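Local coordinates for CheC-like superfamily protein (Shewanella oneidensis, PDB 3H2D) that probably acts in chemotaxis as a CheX-type phosphatase that removes the phosphate from the response regulator CheY, at residues I47-P52 against I149-E154; M96-A101 against Y110-A115. All coordinates share one frame; numbering follows the deposited sequence. Where two conformers were deposited one is given.

Interaction 1: I47-P52 against I149-E154; sequences IGMVGP and IEVCFE
Met49, present as selenomethionine, reaches across from strand 43-51 and sets the end of its side chain against the outer end of the Phe153 ring. The methyl does most of the touching: Met49 CE lies 3.5 Å from Phe153 CZ, with Met49 SE close behind at 3.7 Å from the same Phe153 CZ. The selenium is 4.9 Å from the centre of the Phe153 ring and 71° off the ring normal, a Met-aromatic contact made obliquely, the two side chains crossing at about a right angle. The chain of Met49 is shaped for this reach. CG lies beside the backbone N, the middle runs nearly extended, and a bend at the last torsion (chi3 -75°) turns the methyl across the end of the ring. Phe153 starts from the same kind of first torsion (chi1 -76°), which carries CZ towards Met49. On strand 145-153, Val151 CG2 adds a contact 3.8 Å from Met49 CE, though Val151 has two conformers and this branch is less certain. Methionine suits its place because it is long, apolar and flexible; phenylalanine, because its rigid, apolar ring carries CZ and CE1 far enough out from its strand to meet the methyl and selenium. With an alanine at Phe153 the ring would be gone, and the bent end of Met49 would probably lose its main support on this strand and become freer to turn. No hydrogen bond joins the segments, since they are not adjacent in the sheet: they run parallel to each other with strand 54-62 between them, antiparallel to both. Met49 pairs through its backbone with Gly56 of that middle strand. Phe112 flanks Met49, Met2 and Thr54 touch Phe153, and helix 84-107 packs on nearby Ile47.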
loop_
_atom_site.group_PDB
_atom_site.type_symbol
_atom_site.label_atom_id
_atom_site.label_comp_id
_atom_site.label_asym_id
_atom_site.label_seq_id
_atom_site.Cartn_x
_atom_site.Cartn_y
_atom_site.Cartn_z
ATOM N N ILE B 47 -4.278 2.774 0.099
ATOM C CA ILE B 47 -5.468 2.203 0.701
ATOM C C ILE B 47 -6.226 1.376 -0.309
ATOM O O ILE B 47 -6.314 1.718 -1.486
ATOM C CB ILE B 47 -6.374 3.312 1.319
ATOM C CG1 ILE B 47 -7.412 2.745 2.309
ATOM C CG2 ILE B 47 -6.980 4.273 0.206
ATOM C CD1 ILE B 47 -7.937 3.784 3.306
ATOM N N GLY B 48 -6.778 0.279 0.168
ATOM C CA GLY B 48 -7.669 -0.557 -0.644
ATOM C C GLY B 48 -9.119 -0.175 -0.481
ATOM O O GLY B 48 -9.518 0.401 0.544
HETATM N N MSE B 49 -9.913 -0.536 -1.502
HETATM C CA MSE B 49 -11.352 -0.300 -1.546
HETATM C C MSE B 49 -12.056 -1.551 -2.020
HETATM O O MSE B 49 -11.576 -2.219 -2.914
HETATM C CB MSE B 49 -11.676 0.829 -2.500
HETATM C CG MSE B 49 -11.180 2.172 -2.002
HETATM SE SE MSE B 49 -11.258 3.532 -3.398
HETATM C CE MSE B 49 -9.716 2.927 -4.458
ATOM N N VAL B 50 -13.170 -1.878 -1.377
ATOM C CA VAL B 50 -13.923 -3.067 -1.730
ATOM C C VAL B 50 -15.396 -2.688 -1.765
ATOM O O VAL B 50 -15.920 -2.099 -0.803
ATOM C CB VAL B 50 -13.685 -4.213 -0.742
ATOM C CG1 VAL B 50 -14.507 -5.394 -1.080
ATOM C CG2 VAL B 50 -12.201 -4.644 -0.734
ATOM N N GLY B 51 -16.047 -3.040 -2.859
ATOM C CA GLY B 51 -17.478 -2.792 -3.028
ATOM C C GLY B 51 -18.195 -4.031 -3.527
ATOM O O GLY B 51 -17.555 -5.029 -3.813
ATOM N N PRO B 52 -19.533 -3.972 -3.620
ATOM C CA PRO B 52 -20.308 -5.121 -4.070
ATOM C C PRO B 52 -19.876 -5.644 -5.429
ATOM O O PRO B 52 -19.733 -6.843 -5.606
ATOM C CB PRO B 52 -21.734 -4.574 -4.172
ATOM C CG PRO B 52 -21.773 -3.405 -3.297
ATOM C CD PRO B 52 -20.400 -2.826 -3.292
ATOM N N ILE B 149 -1.845 11.247 -7.657
ATOM C CA ILE B 149 -2.868 10.306 -7.266
ATOM C C ILE B 149 -2.927 9.249 -8.343
ATOM O O ILE B 149 -2.870 9.560 -9.518
ATOM C CB ILE B 149 -4.296 10.921 -7.156
ATOM C CG1 ILE B 149 -4.445 11.791 -5.947
ATOM C CG2 ILE B 149 -5.346 9.809 -7.065
ATOM C CD1 ILE B 149 -5.761 12.656 -5.990
ATOM N N GLU B 150 -2.982 7.993 -7.928
ATOM C CA GLU B 150 -3.286 6.899 -8.810
ATOM C C GLU B 150 -4.445 6.060 -8.248
ATOM O O GLU B 150 -4.435 5.692 -7.066
ATOM C CB GLU B 150 -2.045 6.037 -9.058
ATOM C CG GLU B 150 -2.275 4.923 -10.080
ATOM C CD GLU B 150 -1.032 4.142 -10.524
ATOM O OE1 GLU B 150 0.113 4.505 -10.145
ATOM O OE2 GLU B 150 -1.229 3.142 -11.272
ATOM N N VAL B 151 -5.428 5.756 -9.097
ATOM C CA VAL B 151 -6.491 4.818 -8.727
ATOM C C VAL B 151 -6.567 3.662 -9.733
ATOM O O VAL B 151 -6.230 3.812 -10.913
ATOM C CB VAL B 151 -7.873 5.536 -8.569
ATOM C CG1 VAL B 151 -8.575 5.700 -9.912
ATOM C CG2 VAL B 151 -8.763 4.757 -7.629
ATOM N N CYS B 152 -7.003 2.502 -9.269
ATOM C CA CYS B 152 -7.189 1.335 -10.152
ATOM C C CYS B 152 -8.364 0.563 -9.629
ATOM O O CYS B 152 -8.470 0.387 -8.431
ATOM C CB CYS B 152 -5.962 0.460 -10.129
ATOM S SG CYS B 152 -5.977 -0.834 -11.386
ATOM N N PHE B 153 -9.268 0.135 -10.507
ATOM C CA PHE B 153 -10.418 -0.692 -10.084
ATOM C C PHE B 153 -10.565 -1.847 -11.036
ATOM O O PHE B 153 -10.356 -1.665 -12.238
ATOM C CB PHE B 153 -11.705 0.101 -10.128
ATOM C CG PHE B 153 -11.867 1.069 -9.005
ATOM C CD1 PHE B 153 -12.177 0.622 -7.719
ATOM C CD2 PHE B 153 -11.739 2.435 -9.229
ATOM C CE1 PHE B 153 -12.329 1.521 -6.674
ATOM C CE2 PHE B 153 -11.899 3.341 -8.189
ATOM C CZ PHE B 153 -12.193 2.875 -6.909
ATOM N N GLU B 154 -10.910 -3.005 -10.482
ATOM C CA GLU B 154 -11.411 -4.171 -11.227
ATOM C C GLU B 154 -12.942 -4.102 -11.201
ATOM O O GLU B 154 -13.545 -3.846 -10.111
ATOM C CB GLU B 154 -10.991 -5.464 -10.530
ATOM C CG GLU B 154 -9.541 -5.798 -10.695
ATOM C CD GLU B 154 -9.135 -7.158 -10.086
ATOM O OE1 GLU B 154 -9.989 -7.853 -9.462
ATOM O OE2 GLU B 154 -7.942 -7.522 -10.252
#

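Interaction 2: M96-A101 against Y110-A115; sequences MVTGGA and YEFEMA
Thr98 of the helix meets Met114 of the strand through its methyl and CB. Thr98 CG2 sits 3.8 Å from Met114 CB, while the selenium of Met114, a selenomethionine, passes 4.0 Å from Thr98 CB, the side chains slanting past each other. With chi1 at 74°, Met114 CG is flanked by both backbone neighbours of its CA, and the bend at chi3 then lays the methyl on the helix backbone. Packing is tightest there: Met114 CE comes 3.3 Å from Gly99 N and 3.4 Å from Gly99 CA, the latter closer than usual for two carbons. Gly99 fits because it keeps the helix surface low: a beta-carbon would point away from the strand, yet still come close to this methyl. Threonine suits its place by dividing its duties, the methyl facing the strand while OG1 hydrogen-bonds back to the carbonyl of Thr94, one helical turn earlier. The Phe112 end is looser. Its ring receives Thr98 CG2 at the edge, near the ring plane, with Thr98 CG2 4.0 Å from Phe112 CE1. Phe112 CZ lies 4.0 Å from Thr98 O and 4.3 Å from Ala101 C. The small Ala101 lets the ring approach the helix, and Leu105 and Met49 help bury it. Towards solvent, Glu113 turns its CB away from the helix, but its carboxylate forms a salt bridge with Lys102, which also binds the Phe112 carbonyl oxygen. Helix 84-107 turns back through a short loop into strand 113-122 and packs on it, part of the helix-on-antiparallel-sheet architecture of the CheC-like fold. Members of this family carry a Glu-x-x-Asn signature on a long helix; Asn95, touched by Met114, is consistent with the asparagine of that signature.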
loop_
_atom_site.group_PDB
_atom_site.type_symbol
_atom_site.label_atom_id
_atom_site.label_comp_id
_atom_site.label_asym_id
_atom_site.label_seq_id
_atom_site.Cartn_x
_atom_site.Cartn_y
_atom_site.Cartn_z
HETATM N N MSE B 96 -9.150 11.024 4.473
HETATM C CA MSE B 96 -10.089 12.079 4.067
HETATM C C MSE B 96 -10.311 12.141 2.553
HETATM O O MSE B 96 -11.426 12.402 2.123
HETATM C CB MSE B 96 -9.648 13.464 4.592
HETATM C CG MSE B 96 -9.628 13.534 6.063
HETATM SE SE MSE B 96 -9.239 15.399 6.594
HETATM C CE MSE B 96 -7.343 15.359 6.344
ATOM N N VAL B 97 -9.264 11.907 1.752
ATOM C CA VAL B 97 -9.403 11.840 0.289
ATOM C C VAL B 97 -10.344 10.688 -0.131
ATOM O O VAL B 97 -11.291 10.855 -0.933
ATOM C CB VAL B 97 -8.014 11.714 -0.383
ATOM C CG1 VAL B 97 -8.142 11.411 -1.925
ATOM C CG2 VAL B 97 -7.229 13.004 -0.120
ATOM N N THR B 98 -10.079 9.519 0.445
ATOM C CA THR B 98 -10.827 8.298 0.136
ATOM C C THR B 98 -12.227 8.395 0.651
ATOM O O THR B 98 -13.169 8.011 -0.034
ATOM C CB THR B 98 -10.160 7.078 0.773
ATOM O OG1 THR B 98 -8.768 7.105 0.438
ATOM C CG2 THR B 98 -10.791 5.728 0.212
ATOM N N GLY B 99 -12.382 8.945 1.846
ATOM C CA GLY B 99 -13.710 9.177 2.395
ATOM C C GLY B 99 -14.582 10.152 1.648
ATOM O O GLY B 99 -15.796 9.901 1.458
ATOM N N GLY B 100 -14.003 11.267 1.219
ATOM C CA GLY B 100 -14.735 12.220 0.415
ATOM C C GLY B 100 -15.120 11.643 -0.931
ATOM O O GLY B 100 -16.231 11.880 -1.425
ATOM N N ALA B 101 -14.222 10.849 -1.504
ATOM C CA ALA B 101 -14.510 10.158 -2.770
ATOM C C ALA B 101 -15.632 9.137 -2.592
ATOM O O ALA B 101 -16.539 8.995 -3.446
ATOM C CB ALA B 101 -13.261 9.477 -3.287
ATOM N N TYR B 110 -22.209 4.420 -6.927
ATOM C CA TYR B 110 -21.018 3.587 -6.872
ATOM C C TYR B 110 -20.699 3.402 -5.404
ATOM O O TYR B 110 -20.368 4.365 -4.716
ATOM C CB TYR B 110 -19.841 4.257 -7.582
ATOM C CG TYR B 110 -20.133 4.575 -9.010
ATOM C CD1 TYR B 110 -20.609 5.831 -9.386
ATOM C CD2 TYR B 110 -19.989 3.606 -9.994
ATOM C CE1 TYR B 110 -20.913 6.118 -10.726
ATOM C CE2 TYR B 110 -20.294 3.876 -11.324
ATOM C CZ TYR B 110 -20.749 5.132 -11.687
ATOM O OH TYR B 110 -21.028 5.381 -13.005
ATOM N N GLU B 111 -20.874 2.174 -4.923
ATOM C CA GLU B 111 -20.610 1.838 -3.524
ATOM C C GLU B 111 -19.274 1.107 -3.298
ATOM O O GLU B 111 -18.963 0.099 -3.945
ATOM C CB GLU B 111 -21.719 0.976 -2.990
ATOM C CG GLU B 111 -23.075 1.708 -2.964
ATOM N N PHE B 112 -18.533 1.593 -2.318
ATOM C CA PHE B 112 -17.356 0.862 -1.813
ATOM C C PHE B 112 -17.110 1.248 -0.382
ATOM O O PHE B 112 -17.600 2.292 0.111
ATOM C CB PHE B 112 -16.083 1.092 -2.653
ATOM C CG PHE B 112 -15.516 2.464 -2.553
ATOM C CD1 PHE B 112 -14.595 2.800 -1.577
ATOM C CD2 PHE B 112 -15.880 3.424 -3.485
ATOM C CE1 PHE B 112 -14.069 4.109 -1.506
ATOM C CE2 PHE B 112 -15.382 4.685 -3.429
ATOM C CZ PHE B 112 -14.472 5.050 -2.462
ATOM N N GLU B 113 -16.355 0.369 0.291
ATOM C CA GLU B 113 -15.857 0.577 1.645
ATOM C C GLU B 113 -14.329 0.626 1.525
ATOM O O GLU B 113 -13.728 -0.118 0.741
ATOM C CB GLU B 113 -16.235 -0.595 2.554
ATOM C CG GLU B 113 -17.704 -0.797 2.842
ATOM C CD GLU B 113 -18.344 0.443 3.400
ATOM O OE1 GLU B 113 -17.661 1.174 4.149
ATOM O OE2 GLU B 113 -19.536 0.690 3.077
HETATM N N MSE B 114 -13.717 1.523 2.281
HETATM C CA MSE B 114 -12.263 1.616 2.376
HETATM C C MSE B 114 -11.725 0.679 3.451
HETATM O O MSE B 114 -12.396 0.394 4.445
HETATM C CB MSE B 114 -11.830 3.045 2.698
HETATM C CG MSE B 114 -12.043 3.530 4.107
HETATM SE SE MSE B 114 -11.500 5.450 4.199
HETATM C CE MSE B 114 -13.055 6.024 3.325
ATOM N N ALA B 115 -10.488 0.239 3.243
ATOM C CA ALA B 115 -9.748 -0.506 4.236
ATOM C C ALA B 115 -9.044 0.582 5.051
ATOM O O ALA B 115 -9.639 1.619 5.311
ATOM C CB ALA B 115 -8.770 -1.461 3.558
#

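In the fold
Interactions 1 and 2 lie with their centres about 9 Å apart on the same side of the chain's centre. Along the chain, 96-101 and 110-115 are nested inside the loop closed by 47-52 and 149-154. The two meet in the antiparallel sheet, where strands 43-51 and 113-122 are neighbours: Val50 O to Glu113 N is 2.7 Å and Gly48 O to Ala115 N is 2.9 Å, both probable hydrogen bonds. Interaction 1 bridges strands 43-51 and 145-153 across strand 54-62, while interaction 2 packs helix 84-107 against strand 113-122, one of the sheet's two outermost strands within this chain. Both also touch the second subunit, Val50 packing on its Met114 and Ala115 on its Met49, so this corner contributes to the dimer interface.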